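Long-range contact in enoyl-CoA hydratase/isomerase family protein (Mycobacterium tuberculosis, PDB 4FN7), which probably hydrates unsaturated acyl-CoA thioesters in lipid metabolism, as a member of the enoyl-CoA hydratase/isomerase (crotonase) family: residues Y92-A104 and V184-A196. Numbering follows the deposited sequence. Where two conformers were deposited one is given.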
loop_
_atom_site.group_PDB
_atom_site.type_symbol
_atom_site.label_atom_id
_atom_site.label_comp_id
_atom_site.label_asym_id
_atom_site.label_seq_id
_atom_site.Cartn_x
_atom_site.Cartn_y
_atom_site.Cartn_z
ATOM N N TYR A 92 -2.691 -3.741 21.503
ATOM C CA TYR A 92 -2.536 -3.075 22.793
ATOM C C TYR A 92 -3.437 -1.846 22.899
ATOM O O TYR A 92 -3.493 -1.045 21.977
ATOM C CB TYR A 92 -1.064 -2.709 23.027
ATOM C CG TYR A 92 -0.754 -2.528 24.489
ATOM C CD1 TYR A 92 -0.723 -3.623 25.344
ATOM C CD2 TYR A 92 -0.531 -1.269 25.026
ATOM C CE1 TYR A 92 -0.470 -3.468 26.694
ATOM C CE2 TYR A 92 -0.273 -1.108 26.376
ATOM C CZ TYR A 92 -0.246 -2.210 27.200
ATOM O OH TYR A 92 -0.001 -2.041 28.545
ATOM N N PRO A 93 -4.146 -1.692 24.034
ATOM C CA PRO A 93 -5.137 -0.608 24.106
ATOM C C PRO A 93 -4.551 0.793 24.310
ATOM O O PRO A 93 -5.315 1.760 24.328
ATOM C CB PRO A 93 -6.014 -1.010 25.300
ATOM C CG PRO A 93 -5.150 -1.859 26.125
ATOM C CD PRO A 93 -4.225 -2.595 25.194
ATOM N N LYS A 94 -3.235 0.903 24.471
ATOM C CA LYS A 94 -2.578 2.196 24.598
ATOM C C LYS A 94 -1.632 2.381 23.425
ATOM O O LYS A 94 -1.160 1.393 22.848
ATOM C CB LYS A 94 -1.762 2.258 25.889
ATOM C CG LYS A 94 -2.469 1.711 27.111
ATOM C CD LYS A 94 -3.671 2.558 27.524
ATOM C CE LYS A 94 -4.403 1.942 28.711
ATOM N NZ LYS A 94 -3.512 1.782 29.890
ATOM N N PRO A 95 -1.327 3.638 23.071
ATOM C CA PRO A 95 -0.345 3.823 22.001
ATOM C C PRO A 95 0.999 3.185 22.356
ATOM O O PRO A 95 1.439 3.241 23.513
ATOM C CB PRO A 95 -0.209 5.342 21.911
ATOM C CG PRO A 95 -1.534 5.862 22.389
ATOM C CD PRO A 95 -1.932 4.914 23.496
ATOM N N VAL A 96 1.640 2.584 21.354
ATOM C CA VAL A 96 2.919 1.914 21.515
ATOM C C VAL A 96 3.908 2.573 20.566
ATOM O O VAL A 96 3.688 2.615 19.346
ATOM C CB VAL A 96 2.811 0.416 21.156
ATOM C CG1 VAL A 96 4.182 -0.260 21.241
ATOM C CG2 VAL A 96 1.792 -0.281 22.058
ATOM N N VAL A 97 4.992 3.096 21.122
ATOM C CA VAL A 97 6.011 3.754 20.314
ATOM C C VAL A 97 7.311 2.984 20.400
ATOM O O VAL A 97 7.798 2.700 21.487
ATOM C CB VAL A 97 6.247 5.214 20.763
ATOM C CG1 VAL A 97 7.255 5.898 19.846
ATOM C CG2 VAL A 97 4.936 5.979 20.769
ATOM N N MET A 98 7.864 2.640 19.238
ATOM C CA MET A 98 9.115 1.904 19.183
ATOM C C MET A 98 10.281 2.855 19.001
ATOM O O MET A 98 10.278 3.672 18.083
ATOM C CB MET A 98 9.099 0.905 18.025
ATOM C CG MET A 98 7.990 -0.110 18.098
ATOM S SD MET A 98 8.237 -1.245 19.467
ATOM C CE MET A 98 6.790 -2.296 19.287
ATOM N N ALA A 99 11.272 2.731 19.878
ATOM C CA ALA A 99 12.547 3.419 19.733
ATOM C C ALA A 99 13.547 2.439 19.140
ATOM O O ALA A 99 14.149 1.637 19.855
ATOM C CB ALA A 99 13.035 3.919 21.081
ATOM N N CYS A 100 13.693 2.495 17.821
ATOM C CA CYS A 100 14.593 1.611 17.105
ATOM C C CYS A 100 16.018 2.138 17.246
ATOM O O CYS A 100 16.432 3.028 16.507
ATOM C CB CYS A 100 14.179 1.559 15.640
ATOM S SG CYS A 100 14.919 0.229 14.708
ATOM N N THR A 101 16.756 1.588 18.207
ATOM C CA THR A 101 18.021 2.164 18.651
ATOM C C THR A 101 19.223 1.528 17.958
ATOM O O THR A 101 20.377 1.852 18.247
ATOM C CB THR A 101 18.162 2.011 20.174
ATOM O OG1 THR A 101 17.835 0.666 20.549
ATOM C CG2 THR A 101 17.213 2.964 20.891
ATOM N N GLY A 102 18.928 0.613 17.046
ATOM C CA GLY A 102 19.927 -0.027 16.216
ATOM C C GLY A 102 19.178 -0.857 15.200
ATOM O O GLY A 102 17.979 -0.687 15.004
ATOM N N HIS A 103 19.863 -1.788 14.560
ATOM C CA HIS A 103 19.250 -2.594 13.514
ATOM C C HIS A 103 18.123 -3.478 14.030
ATOM O O HIS A 103 18.108 -3.857 15.204
ATOM C CB HIS A 103 20.328 -3.422 12.827
ATOM C CG HIS A 103 21.518 -2.611 12.437
ATOM N ND1 HIS A 103 21.462 -1.649 11.452
ATOM C CD2 HIS A 103 22.778 -2.574 12.929
ATOM C CE1 HIS A 103 22.642 -1.072 11.336
ATOM N NE2 HIS A 103 23.460 -1.616 12.220
ATOM N N ALA A 104 17.190 -3.801 13.145
ATOM C CA ALA A 104 16.044 -4.626 13.488
ATOM C C ALA A 104 15.913 -5.691 12.412
ATOM O O ALA A 104 15.551 -5.393 11.269
ATOM C CB ALA A 104 14.770 -3.775 13.577
ATOM N N VAL A 184 16.800 9.391 19.350
ATOM C CA VAL A 184 15.785 8.384 19.018
ATOM C C VAL A 184 14.894 8.083 20.228
ATOM O O VAL A 184 13.672 8.121 20.132
ATOM C CB VAL A 184 16.414 7.086 18.451
ATOM C CG1 VAL A 184 15.390 5.937 18.412
ATOM C CG2 VAL A 184 16.988 7.343 17.059
ATOM N N VAL A 185 15.511 7.811 21.371
ATOM C CA VAL A 185 14.746 7.451 22.558
ATOM C C VAL A 185 13.938 8.631 23.085
ATOM O O VAL A 185 12.749 8.498 23.369
ATOM C CB VAL A 185 15.652 6.875 23.662
ATOM C CG1 VAL A 185 14.866 6.693 24.956
ATOM C CG2 VAL A 185 16.256 5.555 23.196
ATOM N N SER A 186 14.570 9.792 23.209
ATOM C CA SER A 186 13.855 10.943 23.752
ATOM C C SER A 186 12.709 11.361 22.832
ATOM O O SER A 186 11.639 11.751 23.294
ATOM C CB SER A 186 14.802 12.114 24.047
ATOM O OG SER A 186 15.467 12.543 22.879
ATOM N N ARG A 187 12.918 11.248 21.526
ATOM C CA ARG A 187 11.861 11.564 20.578
ATOM C C ARG A 187 10.721 10.545 20.681
ATOM O O ARG A 187 9.547 10.912 20.641
ATOM C CB ARG A 187 12.411 11.640 19.156
ATOM C CG ARG A 187 11.355 11.835 18.101
ATOM C CD ARG A 187 10.533 13.103 18.306
ATOM N NE ARG A 187 9.383 13.046 17.418
ATOM C CZ ARG A 187 8.157 13.447 17.724
ATOM N NH1 ARG A 187 7.898 13.986 18.908
ATOM N NH2 ARG A 187 7.189 13.314 16.829
ATOM N N ALA A 188 11.063 9.268 20.821
ATOM C CA ALA A 188 10.050 8.238 21.037
ATOM C C ALA A 188 9.216 8.539 22.286
ATOM O O ALA A 188 7.993 8.402 22.266
ATOM C CB ALA A 188 10.692 6.851 21.138
ATOM N N GLU A 189 9.876 8.953 23.365
ATOM C CA GLU A 189 9.174 9.274 24.600
ATOM C C GLU A 189 8.286 10.505 24.439
ATOM O O GLU A 189 7.165 10.534 24.947
ATOM C CB GLU A 189 10.170 9.446 25.749
ATOM C CG GLU A 189 10.808 8.128 26.159
ATOM C CD GLU A 189 12.037 8.296 27.022
ATOM O OE1 GLU A 189 12.549 9.431 27.115
ATOM O OE2 GLU A 189 12.493 7.285 27.601
ATOM N N GLU A 190 8.784 11.506 23.720
ATOM C CA GLU A 190 8.006 12.707 23.434
ATOM C C GLU A 190 6.743 12.341 22.650
ATOM O O GLU A 190 5.643 12.796 22.968
ATOM C CB GLU A 190 8.849 13.716 22.648
ATOM C CG GLU A 190 8.167 15.048 22.403
ATOM C CD GLU A 190 9.058 16.025 21.661
ATOM O OE1 GLU A 190 9.571 15.667 20.580
ATOM O OE2 GLU A 190 9.257 17.153 22.161
ATOM N N ALA A 191 6.908 11.507 21.626
ATOM C CA ALA A 191 5.785 11.086 20.802
ATOM C C ALA A 191 4.777 10.297 21.639
ATOM O O ALA A 191 3.570 10.520 21.535
ATOM C CB ALA A 191 6.273 10.258 19.617
ATOM N N ALA A 192 5.275 9.382 22.467
ATOM C CA ALA A 192 4.410 8.607 23.350
ATOM C C ALA A 192 3.588 9.519 24.271
ATOM O O ALA A 192 2.385 9.311 24.438
ATOM C CB ALA A 192 5.226 7.617 24.157
ATOM N N ARG A 193 4.225 10.542 24.842
ATOM C CA ARG A 193 3.508 11.466 25.711
ATOM C C ARG A 193 2.424 12.217 24.941
ATOM O O ARG A 193 1.337 12.450 25.471
ATOM C CB ARG A 193 4.478 12.416 26.424
ATOM C CG ARG A 193 5.327 11.714 27.481
ATOM C CD ARG A 193 6.220 12.684 28.241
ATOM N NE ARG A 193 6.851 12.047 29.394
ATOM C CZ ARG A 193 8.091 11.572 29.407
ATOM N NH1 ARG A 193 8.851 11.664 28.327
ATOM N NH2 ARG A 193 8.576 11.010 30.507
ATOM N N GLU A 194 2.709 12.568 23.685
ATOM C CA GLU A 194 1.707 13.192 22.826
ATOM C C GLU A 194 0.526 12.250 22.575
ATOM O O GLU A 194 -0.637 12.636 22.723
ATOM C CB GLU A 194 2.330 13.626 21.495
ATOM C CG GLU A 194 1.337 14.189 20.489
ATOM C CD GLU A 194 1.919 14.288 19.091
ATOM O OE1 GLU A 194 3.133 14.042 18.934
ATOM O OE2 GLU A 194 1.160 14.601 18.150
ATOM N N PHE A 195 0.816 11.011 22.190
ATOM C CA PHE A 195 -0.251 10.062 21.874
ATOM C C PHE A 195 -1.085 9.689 23.101
ATOM O O PHE A 195 -2.257 9.340 22.977
ATOM C CB PHE A 195 0.315 8.804 21.204
ATOM C CG PHE A 195 1.087 9.079 19.940
ATOM C CD1 PHE A 195 0.682 10.058 19.044
ATOM C CD2 PHE A 195 2.234 8.358 19.662
ATOM C CE1 PHE A 195 1.407 10.296 17.884
ATOM C CE2 PHE A 195 2.962 8.592 18.512
ATOM C CZ PHE A 195 2.551 9.558 17.619
ATOM N N ALA A 196 -0.478 9.763 24.282
ATOM C CA ALA A 196 -1.221 9.542 25.523
ATOM C C ALA A 196 -2.341 10.571 25.694
ATOM O O ALA A 196 -3.279 10.354 26.465
ATOM C CB ALA A 196 -0.283 9.564 26.723
#
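Ala188 O accepts the helical hydrogen bond of Ala192 N at 2.9 Å, and Val97 CG1 lies against the same oxygen. No hydrogen bond joins the two segments. The residues that meet are mostly buried, and their side chains touch through apolar groups. Val97 is the centre of the contact. Its chi1 of -177°, with CG1 anti to the backbone N, sends Val97 CG1 toward Ala188 and Val97 CG2 toward Ala192 and Phe195. Val97 CG1 meets Ala188 CB at 3.8 Å. Val97 CG2 lies over the backbone of the next turn, 3.7 Å from Ala192 CA. Val97 CG2 also reaches the edge of the Phe195 ring, near its plane, at Phe195 CD2 (3.8 Å).

Toward the start of the strand, Pro95 CB packs on Phe195 CB at 3.6 Å. The pyrrolidine thus meets the root of the Phe195 side chain. That aromatic side chain also packs on Leu160 of the second subunit, so this end of the contact lies near a subunit interface. Toward the other end, Ala99 CB faces Ala188 CB at 3.8 Å. Val184 CG1 lies against the backbone of Cys100. Thr101 CG2 meets Val185 CG2 at 3.6 Å, methyl to methyl, while Thr101 OG1 turns to a hydrogen bond with Asn54 O.

Pro95, Val97 and Ala99 point toward the helix, and Val96 and Met98 point away. The small Ala188, Ala191 and Ala192 probably help the axes of strand 96-100 and helix 184-195 come within 7.7 Å. They run nearly antiparallel, at 174°. On the flank of the helix, Arg187 forms salt bridges with Glu190 and Glu177. Strand 96-100 lies between strands 48-52 and 117-120, and Ala192 also touches Val50 of strand 48-52. The arrangement is an α/β layer of the crotonase fold, with helix 184-195 covering one face of the main β-sheet.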